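Local coordinates for hemerythrin HHE cation binding domain protein (Mycobacterium kansasii, PDB 6TYJ) that binds zinc or iron ions at a carboxylate- and histidine-rich site inside a hemerythrin-type bundle of helices, its wider biological role remaining unsettled, at residues 29-34 with 102-107; 54-59 with 155-160; 70-75 with 120-125. One frame throughout, in Å; residues are numbered along the deposited sequence.

Contact 1: residues 29-34 with 102-107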
# COMPACT_ATOMS: atom_id res chain seq x y z
N LYS A 29 -10.64 -4.49 9.65
CA LYS A 29 -11.71 -5.44 9.35
C LYS A 29 -11.19 -6.87 9.29
O LYS A 29 -11.84 -7.81 9.78
CB LYS A 29 -12.41 -5.07 8.04
CG LYS A 29 -13.17 -3.78 8.09
CD LYS A 29 -14.14 -3.67 6.94
CE LYS A 29 -15.28 -4.67 7.11
NZ LYS A 29 -16.44 -4.30 6.25
N ILE A 30 -10.02 -7.06 8.67
CA ILE A 30 -9.39 -8.38 8.65
C ILE A 30 -9.17 -8.87 10.07
O ILE A 30 -9.57 -9.99 10.42
CB ILE A 30 -8.08 -8.33 7.85
CG1 ILE A 30 -8.43 -8.06 6.40
CG2 ILE A 30 -7.32 -9.66 8.03
CD1 ILE A 30 -7.23 -7.61 5.59
N SER A 31 -8.55 -8.03 10.91
CA SER A 31 -8.25 -8.43 12.29
C SER A 31 -9.50 -8.81 13.05
O SER A 31 -9.46 -9.69 13.93
CB SER A 31 -7.57 -7.29 13.05
OG SER A 31 -6.37 -6.90 12.43
N GLU A 32 -10.61 -8.15 12.75
CA GLU A 32 -11.83 -8.37 13.52
C GLU A 32 -12.60 -9.60 13.06
O GLU A 32 -13.43 -10.11 13.83
CB GLU A 32 -12.74 -7.14 13.45
CG GLU A 32 -12.27 -5.92 14.23
CD GLU A 32 -13.07 -4.67 13.85
OE1 GLU A 32 -13.70 -4.66 12.76
OE2 GLU A 32 -13.05 -3.68 14.63
N ALA A 33 -12.36 -10.08 11.82
CA ALA A 33 -13.07 -11.22 11.28
C ALA A 33 -12.46 -12.52 11.81
O ALA A 33 -11.27 -12.57 12.16
CB ALA A 33 -13.00 -11.18 9.75
N PRO A 34 -13.26 -13.56 11.94
CA PRO A 34 -12.75 -14.82 12.51
C PRO A 34 -11.67 -15.41 11.61
O PRO A 34 -11.73 -15.30 10.38
CB PRO A 34 -13.99 -15.71 12.57
CG PRO A 34 -15.16 -14.75 12.63
CD PRO A 34 -14.72 -13.59 11.72
N ASP A 102 -0.31 -14.71 14.84
CA ASP A 102 0.97 -14.06 15.10
C ASP A 102 1.57 -13.49 13.82
O ASP A 102 2.10 -12.37 13.82
CB ASP A 102 1.95 -15.03 15.74
CG ASP A 102 1.79 -15.13 17.22
OD1 ASP A 102 0.97 -14.37 17.78
OD2 ASP A 102 2.48 -15.97 17.81
N GLU A 103 1.52 -14.25 12.72
CA GLU A 103 2.06 -13.75 11.46
C GLU A 103 1.25 -12.57 10.94
O GLU A 103 1.83 -11.59 10.43
CB GLU A 103 2.11 -14.86 10.41
CG GLU A 103 3.04 -16.03 10.77
CD GLU A 103 4.51 -15.62 10.92
OE1 GLU A 103 4.91 -14.54 10.43
OE2 GLU A 103 5.26 -16.38 11.55
N TRP A 104 -0.07 -12.63 11.05
CA TRP A 104 -0.89 -11.50 10.61
C TRP A 104 -0.53 -10.24 11.40
O TRP A 104 -0.35 -9.17 10.82
CB TRP A 104 -2.38 -11.82 10.76
CG TRP A 104 -3.21 -10.57 10.69
CD1 TRP A 104 -3.85 -9.95 11.71
CD2 TRP A 104 -3.39 -9.73 9.54
NE1 TRP A 104 -4.46 -8.79 11.27
CE2 TRP A 104 -4.19 -8.65 9.93
CE3 TRP A 104 -2.97 -9.82 8.21
CZ2 TRP A 104 -4.58 -7.64 9.05
CZ3 TRP A 104 -3.35 -8.82 7.32
CH2 TRP A 104 -4.15 -7.75 7.75
N ASN A 105 -0.38 -10.37 12.71
CA ASN A 105 -0.04 -9.19 13.52
C ASN A 105 1.32 -8.63 13.15
O ASN A 105 1.50 -7.41 13.11
CB ASN A 105 -0.11 -9.53 15.01
CG ASN A 105 -1.53 -9.66 15.50
OD1 ASN A 105 -2.43 -8.97 15.00
ND2 ASN A 105 -1.75 -10.52 16.49
N SER A 106 2.30 -9.51 12.89
CA SER A 106 3.62 -9.05 12.47
C SER A 106 3.53 -8.30 11.15
O SER A 106 4.19 -7.27 10.97
CB SER A 106 4.58 -10.24 12.36
OG SER A 106 4.87 -10.78 13.65
N PHE A 107 2.72 -8.79 10.22
CA PHE A 107 2.55 -8.08 8.96
C PHE A 107 1.84 -6.75 9.15
O PHE A 107 2.27 -5.71 8.61
CB PHE A 107 1.78 -8.96 7.97
CG PHE A 107 1.48 -8.26 6.68
CD1 PHE A 107 2.50 -8.00 5.76
CD2 PHE A 107 0.19 -7.84 6.38
CE1 PHE A 107 2.23 -7.37 4.58
CE2 PHE A 107 -0.09 -7.18 5.20
CZ PHE A 107 0.93 -6.94 4.29
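Trp104 reaches from helix 100-121 to the last turn of helix 12-32, where Ile30 covers part of its ring and Ser31 meets its edge. This is helix packing in the hemerythrin four-helix bundle, toward the end of the bundle away from contact 3. The indole leaves its helix with CG anti to the backbone N (chi1 164°), which carries the flat group across the space between the two backbones; the nearest CA atoms, those of Ser31 and Trp104, are 8.1 Å apart. Ile30 crosses the ring at about a right angle. Its branch methyl CG2 lies over the six-membered ring in a CH-pi contact, 3.7 Å from the centroid and 18° off the normal. The branch at CB suits isoleucine to the place, since the other arm carries CD1 past the rim beside CH2. The one polar atom of the indole needs a different partner, and Ser31, short and adjacent in sequence, supplies it. Around this pair, Arg40 of helix 38-65 makes a cation-pi contact with Trp104, and the hydroxyl of Ser31 is also bonded to Gly27 O and Lys108 NZ, giving it three partners that should fix its rotation. The N-H of Trp104 NE1 points in the ring plane at Ser31 OG, 2.9 Å away, with an N-H...O angle of 163°.

Contact 2: residues 54-59 with 155-160. With ZN (zinc ion), chain B; ZN (zinc ion), chain D.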
# COMPACT_ATOMS: atom_id res chain seq x y z
N HIS A 54 -1.36 0.88 -4.28
CA HIS A 54 -0.78 1.92 -3.45
C HIS A 54 0.72 2.05 -3.67
O HIS A 54 1.23 3.16 -3.91
CB HIS A 54 -1.05 1.60 -1.99
CG HIS A 54 -0.63 2.68 -1.07
ND1 HIS A 54 -1.40 3.80 -0.85
CD2 HIS A 54 0.47 2.82 -0.29
CE1 HIS A 54 -0.79 4.59 0.02
NE2 HIS A 54 0.34 4.02 0.37
N PHE A 55 1.44 0.92 -3.62
CA PHE A 55 2.88 0.97 -3.84
C PHE A 55 3.19 1.42 -5.26
O PHE A 55 4.19 2.11 -5.47
CB PHE A 55 3.53 -0.38 -3.55
CG PHE A 55 3.72 -0.64 -2.08
CD1 PHE A 55 3.19 0.22 -1.13
CD2 PHE A 55 4.46 -1.73 -1.65
CE1 PHE A 55 3.36 -0.01 0.24
CE2 PHE A 55 4.64 -1.97 -0.30
CZ PHE A 55 4.09 -1.10 0.65
N ARG A 56 2.34 1.06 -6.23
CA ARG A 56 2.61 1.48 -7.61
C ARG A 56 2.43 2.98 -7.78
O ARG A 56 3.25 3.62 -8.46
CB ARG A 56 1.69 0.73 -8.57
CG ARG A 56 2.10 -0.71 -8.81
CD ARG A 56 1.26 -1.33 -9.91
NE ARG A 56 1.41 -2.77 -9.91
CZ ARG A 56 2.25 -3.44 -10.68
NH1 ARG A 56 3.02 -2.78 -11.53
NH2 ARG A 56 2.32 -4.76 -10.61
N ILE A 57 1.35 3.56 -7.23
CA ILE A 57 1.24 5.00 -7.40
C ILE A 57 2.35 5.72 -6.65
O ILE A 57 2.85 6.75 -7.15
CB ILE A 57 -0.15 5.57 -7.05
CG1 ILE A 57 -0.45 5.50 -5.55
CG2 ILE A 57 -1.25 4.89 -7.87
CD1 ILE A 57 -1.73 6.25 -5.22
N GLU A 58 2.81 5.18 -5.51
CA GLU A 58 3.95 5.79 -4.83
C GLU A 58 5.20 5.68 -5.70
O GLU A 58 5.89 6.68 -5.94
CB GLU A 58 4.10 5.16 -3.42
CG GLU A 58 3.09 5.71 -2.43
CD GLU A 58 3.18 5.06 -1.10
OE1 GLU A 58 3.79 4.01 -0.98
OE2 GLU A 58 2.59 5.65 -0.17
N ASP A 59 5.49 4.48 -6.24
CA ASP A 59 6.73 4.29 -6.97
C ASP A 59 6.70 4.97 -8.34
O ASP A 59 7.74 5.40 -8.82
CB ASP A 59 7.01 2.80 -7.18
CG ASP A 59 7.48 2.11 -5.92
OD1 ASP A 59 8.00 2.80 -5.01
OD2 ASP A 59 7.34 0.87 -5.86
N LEU A 155 -7.33 -6.16 -10.46
CA LEU A 155 -8.49 -7.06 -10.46
C LEU A 155 -8.40 -8.07 -11.59
O LEU A 155 -8.68 -9.26 -11.40
CB LEU A 155 -9.78 -6.26 -10.60
CG LEU A 155 -10.15 -5.45 -9.38
CD1 LEU A 155 -11.29 -4.53 -9.75
CD2 LEU A 155 -10.56 -6.43 -8.31
N TYR A 156 -8.03 -7.60 -12.78
CA TYR A 156 -7.83 -8.51 -13.91
C TYR A 156 -6.86 -9.62 -13.54
O TYR A 156 -7.12 -10.80 -13.82
CB TYR A 156 -7.34 -7.73 -15.12
CG TYR A 156 -7.09 -8.55 -16.37
CD1 TYR A 156 -8.11 -8.83 -17.27
CD2 TYR A 156 -5.82 -9.01 -16.66
CE1 TYR A 156 -7.86 -9.55 -18.44
CE2 TYR A 156 -5.56 -9.74 -17.81
CZ TYR A 156 -6.58 -10.01 -18.69
OH TYR A 156 -6.31 -10.74 -19.83
N LYS A 157 -5.75 -9.27 -12.90
CA LYS A 157 -4.80 -10.29 -12.46
C LYS A 157 -5.43 -11.25 -11.47
O LYS A 157 -5.31 -12.47 -11.60
CB LYS A 157 -3.57 -9.63 -11.84
CG LYS A 157 -2.76 -8.80 -12.80
CD LYS A 157 -1.65 -8.10 -12.05
CE LYS A 157 -0.86 -7.21 -12.98
NZ LYS A 157 0.05 -6.33 -12.21
N LEU A 158 -6.09 -10.71 -10.43
CA LEU A 158 -6.66 -11.58 -9.41
C LEU A 158 -7.73 -12.48 -10.00
O LEU A 158 -7.79 -13.68 -9.69
CB LEU A 158 -7.23 -10.73 -8.28
CG LEU A 158 -7.98 -11.53 -7.20
CD1 LEU A 158 -7.03 -12.48 -6.50
CD2 LEU A 158 -8.62 -10.59 -6.21
N ARG A 159 -8.56 -11.92 -10.88
CA ARG A 159 -9.67 -12.68 -11.47
C ARG A 159 -9.16 -13.73 -12.44
O ARG A 159 -9.58 -14.90 -12.38
CB ARG A 159 -10.65 -11.73 -12.16
N THR A 160 -8.26 -13.36 -13.35
CA THR A 160 -7.87 -14.29 -14.41
C THR A 160 -6.67 -15.15 -14.05
O THR A 160 -6.55 -16.27 -14.57
CB THR A 160 -7.58 -13.54 -15.71
OG1 THR A 160 -6.37 -12.78 -15.58
CG2 THR A 160 -8.74 -12.60 -16.05
ZN ZN B . 1.87 4.95 1.48
ZN ZN D . 8.09 0.22 -4.18
O HOH W 1 10.00 0.22 -4.14
O HOH W 2 7.50 -1.69 -4.26
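Segments 54-59 and 155-160 are both helical and stay well apart, the CA atoms of Arg56 and Lys157 lying 14.7 Å from each other; only these two side chains meet. Segment 54-59 is a turn and a half of helix 38-65 and segment 155-160 a similar length of helix 133-161, which packs outside the metal-binding helices of the hemerythrin bundle. Regular helical bonding, such as Glu58 N to His54 O, sets residues four apart on one face, and so produces the HxxxE motif of the HHE family: His54 and Glu58 look together into the bundle, whereas Arg56 points toward helix 133-161.

Across the contact the two long side chains approach from opposite directions. Lys157 is extended beyond CG and Arg56 from CG to NE, and they end with Lys157 NZ obliquely placed against the guanidinium, 3.2 Å from Arg56 NH2. Both are donors, so no hydrogen bond forms and the like charges are probably unfavourable to one another; the salt bridge from Arg56 NE to Asp52 should offset part of this. Long, flexible, charged chains suit a contact at the surface, where solvent can probably screen their charge.

On the inner face, His54 NE2 holds a zinc ion at 2.1 Å, with Glu58 OE2 at 1.9 Å, His20, His114 and Glu118 as its other ligands. The other ring nitrogen of His54 is hydrogen-bonded to His19, which should steady the imidazole. Glu58 serves two metals, for its OE1 binds a second zinc shared with His80 and His114. A further zinc, ligated by His80 and two waters, is held by Asp59 OD2 at 2.0 Å, with Asp59 OD1 farther off at 2.7 Å.

Contact 3: residues 70-75 with 120-125; sequences TKLIAV and RDMIPA
The first turn of helix 70-91 faces the end of helix 100-121, with Leu72 and Asp121 closest in backbone, their CA atoms 7.4 Å apart. Leu72 crosses Asp121 at about a right angle, and its CD2 methyl lies 3.7 Å from Asp121 OD2 in van der Waals packing, as a methyl offers no polar partner. The carboxylate instead pairs with Arg120 in a salt bridge, Arg120 NE to Asp121 OD1 at 3.0 Å, whose hydrogen bond is weak and bent (121°). A forked leucine suits the place: CD2 lies by the carboxylate, CD1 by Asp121 O, and the side chain also touches Pro126. Met122, where helical geometry is lost, bends at both chi2 (-71°) and chi3 (-85°), curling along the helix start: its SD comes 3.7 Å from Leu72 CB, and CE continues to Ile73. In the hemerythrin bundle this joins two metal-surrounding helices at their ends. Leu66 and Tyr63 also touch both Ile73 and Met122, making an apolar patch for which an unbranched, pliable methionine is well suited. Met122 O is hydrogen-bonded to Tyr62 OH. The bond from CA to CB of Ile73 points away from segment 120-125, yet its CD1 methyl lies 3.6 Å from Met122 CE.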
# COMPACT_ATOMS: atom_id res chain seq x y z
N THR A 70 16.99 12.51 -1.77
CA THR A 70 17.53 11.22 -2.22
C THR A 70 17.60 10.21 -1.07
O THR A 70 17.28 9.04 -1.28
CB THR A 70 18.91 11.36 -2.88
OG1 THR A 70 19.88 11.81 -1.93
CG2 THR A 70 18.85 12.32 -4.05
N LYS A 71 18.03 10.63 0.12
CA LYS A 71 18.13 9.67 1.23
C LYS A 71 16.75 9.17 1.63
O LYS A 71 16.57 7.97 1.89
CB LYS A 71 18.85 10.29 2.43
CG LYS A 71 19.21 9.27 3.52
CD LYS A 71 20.02 9.91 4.64
CE LYS A 71 19.11 10.39 5.75
NZ LYS A 71 19.85 10.56 7.03
N LEU A 72 15.78 10.07 1.74
CA LEU A 72 14.46 9.63 2.18
C LEU A 72 13.76 8.81 1.10
O LEU A 72 12.90 7.97 1.42
CB LEU A 72 13.62 10.84 2.59
CG LEU A 72 13.97 11.44 3.95
CD1 LEU A 72 13.28 12.78 4.12
CD2 LEU A 72 13.61 10.48 5.09
N ILE A 73 14.10 9.04 -0.17
CA ILE A 73 13.59 8.21 -1.24
C ILE A 73 14.14 6.80 -1.12
O ILE A 73 13.39 5.82 -1.25
CB ILE A 73 13.93 8.82 -2.61
CG1 ILE A 73 13.10 10.08 -2.82
CG2 ILE A 73 13.68 7.81 -3.67
CD1 ILE A 73 11.65 9.82 -3.19
N ALA A 74 15.43 6.67 -0.83
CA ALA A 74 16.01 5.35 -0.63
C ALA A 74 15.31 4.63 0.51
O ALA A 74 14.99 3.44 0.41
CB ALA A 74 17.49 5.47 -0.33
N VAL A 75 15.09 5.34 1.62
CA VAL A 75 14.43 4.73 2.78
C VAL A 75 13.01 4.30 2.42
O VAL A 75 12.58 3.19 2.77
CB VAL A 75 14.43 5.71 3.95
CG1 VAL A 75 13.53 5.17 5.06
CG2 VAL A 75 15.85 5.92 4.44
N ARG A 120 5.34 10.86 8.49
CA ARG A 120 6.31 11.65 9.24
C ARG A 120 7.30 12.38 8.33
O ARG A 120 7.59 13.57 8.53
CB ARG A 120 7.08 10.75 10.21
CG ARG A 120 8.23 11.47 10.92
CD ARG A 120 8.98 10.59 11.93
NE ARG A 120 10.04 9.79 11.32
CZ ARG A 120 10.07 8.46 11.32
NH1 ARG A 120 9.09 7.77 11.91
NH2 ARG A 120 11.07 7.81 10.75
N ASP A 121 7.83 11.67 7.34
CA ASP A 121 9.02 12.07 6.58
C ASP A 121 8.72 12.60 5.19
O ASP A 121 9.49 13.40 4.68
CB ASP A 121 9.97 10.87 6.41
CG ASP A 121 10.65 10.45 7.69
OD1 ASP A 121 10.56 11.19 8.69
OD2 ASP A 121 11.27 9.37 7.68
N MET A 122 7.63 12.13 4.56
CA MET A 122 7.48 12.30 3.12
C MET A 122 6.16 12.92 2.69
O MET A 122 6.00 13.21 1.49
CB MET A 122 7.65 10.95 2.40
CG MET A 122 9.08 10.41 2.42
SD MET A 122 10.18 11.36 1.35
CE MET A 122 9.86 10.52 -0.19
N ILE A 123 5.23 13.15 3.62
CA ILE A 123 3.95 13.82 3.38
C ILE A 123 3.75 14.89 4.45
O ILE A 123 3.50 14.54 5.61
CB ILE A 123 2.78 12.83 3.40
CG1 ILE A 123 2.96 11.72 2.36
CG2 ILE A 123 1.43 13.56 3.22
CD1 ILE A 123 1.93 10.58 2.50
N PRO A 124 3.86 16.20 4.13
CA PRO A 124 4.17 16.77 2.81
C PRO A 124 5.60 16.53 2.40
O PRO A 124 6.38 15.98 3.17
CB PRO A 124 3.93 18.28 3.00
CG PRO A 124 3.23 18.42 4.29
CD PRO A 124 3.61 17.24 5.13
N ALA A 125 5.95 16.96 1.19
CA ALA A 125 7.27 16.66 0.67
C ALA A 125 8.35 17.25 1.56
O ALA A 125 8.17 18.31 2.18
CB ALA A 125 7.43 17.20 -0.75

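Contacts 1 and 3 both use helix 100-121, one near its start and the other at its end, with centres about 28 Å apart. They tie this helix to helix 12-32 and helix 70-91 respectively. Contact 2 has its centre about 22 Å from that of contact 1 and 23 Å from that of contact 3, and joins helix 38-65 to the outer helix 133-161. Along the chain the segments of contact 1 alternate with those of each of the others, whereas both segments of contact 3 fall between those of contact 2. The contacts thus join helices distant in sequence within one bundle, in which the metal ligands come from helices 12-32, 38-65, 70-91 and 100-121.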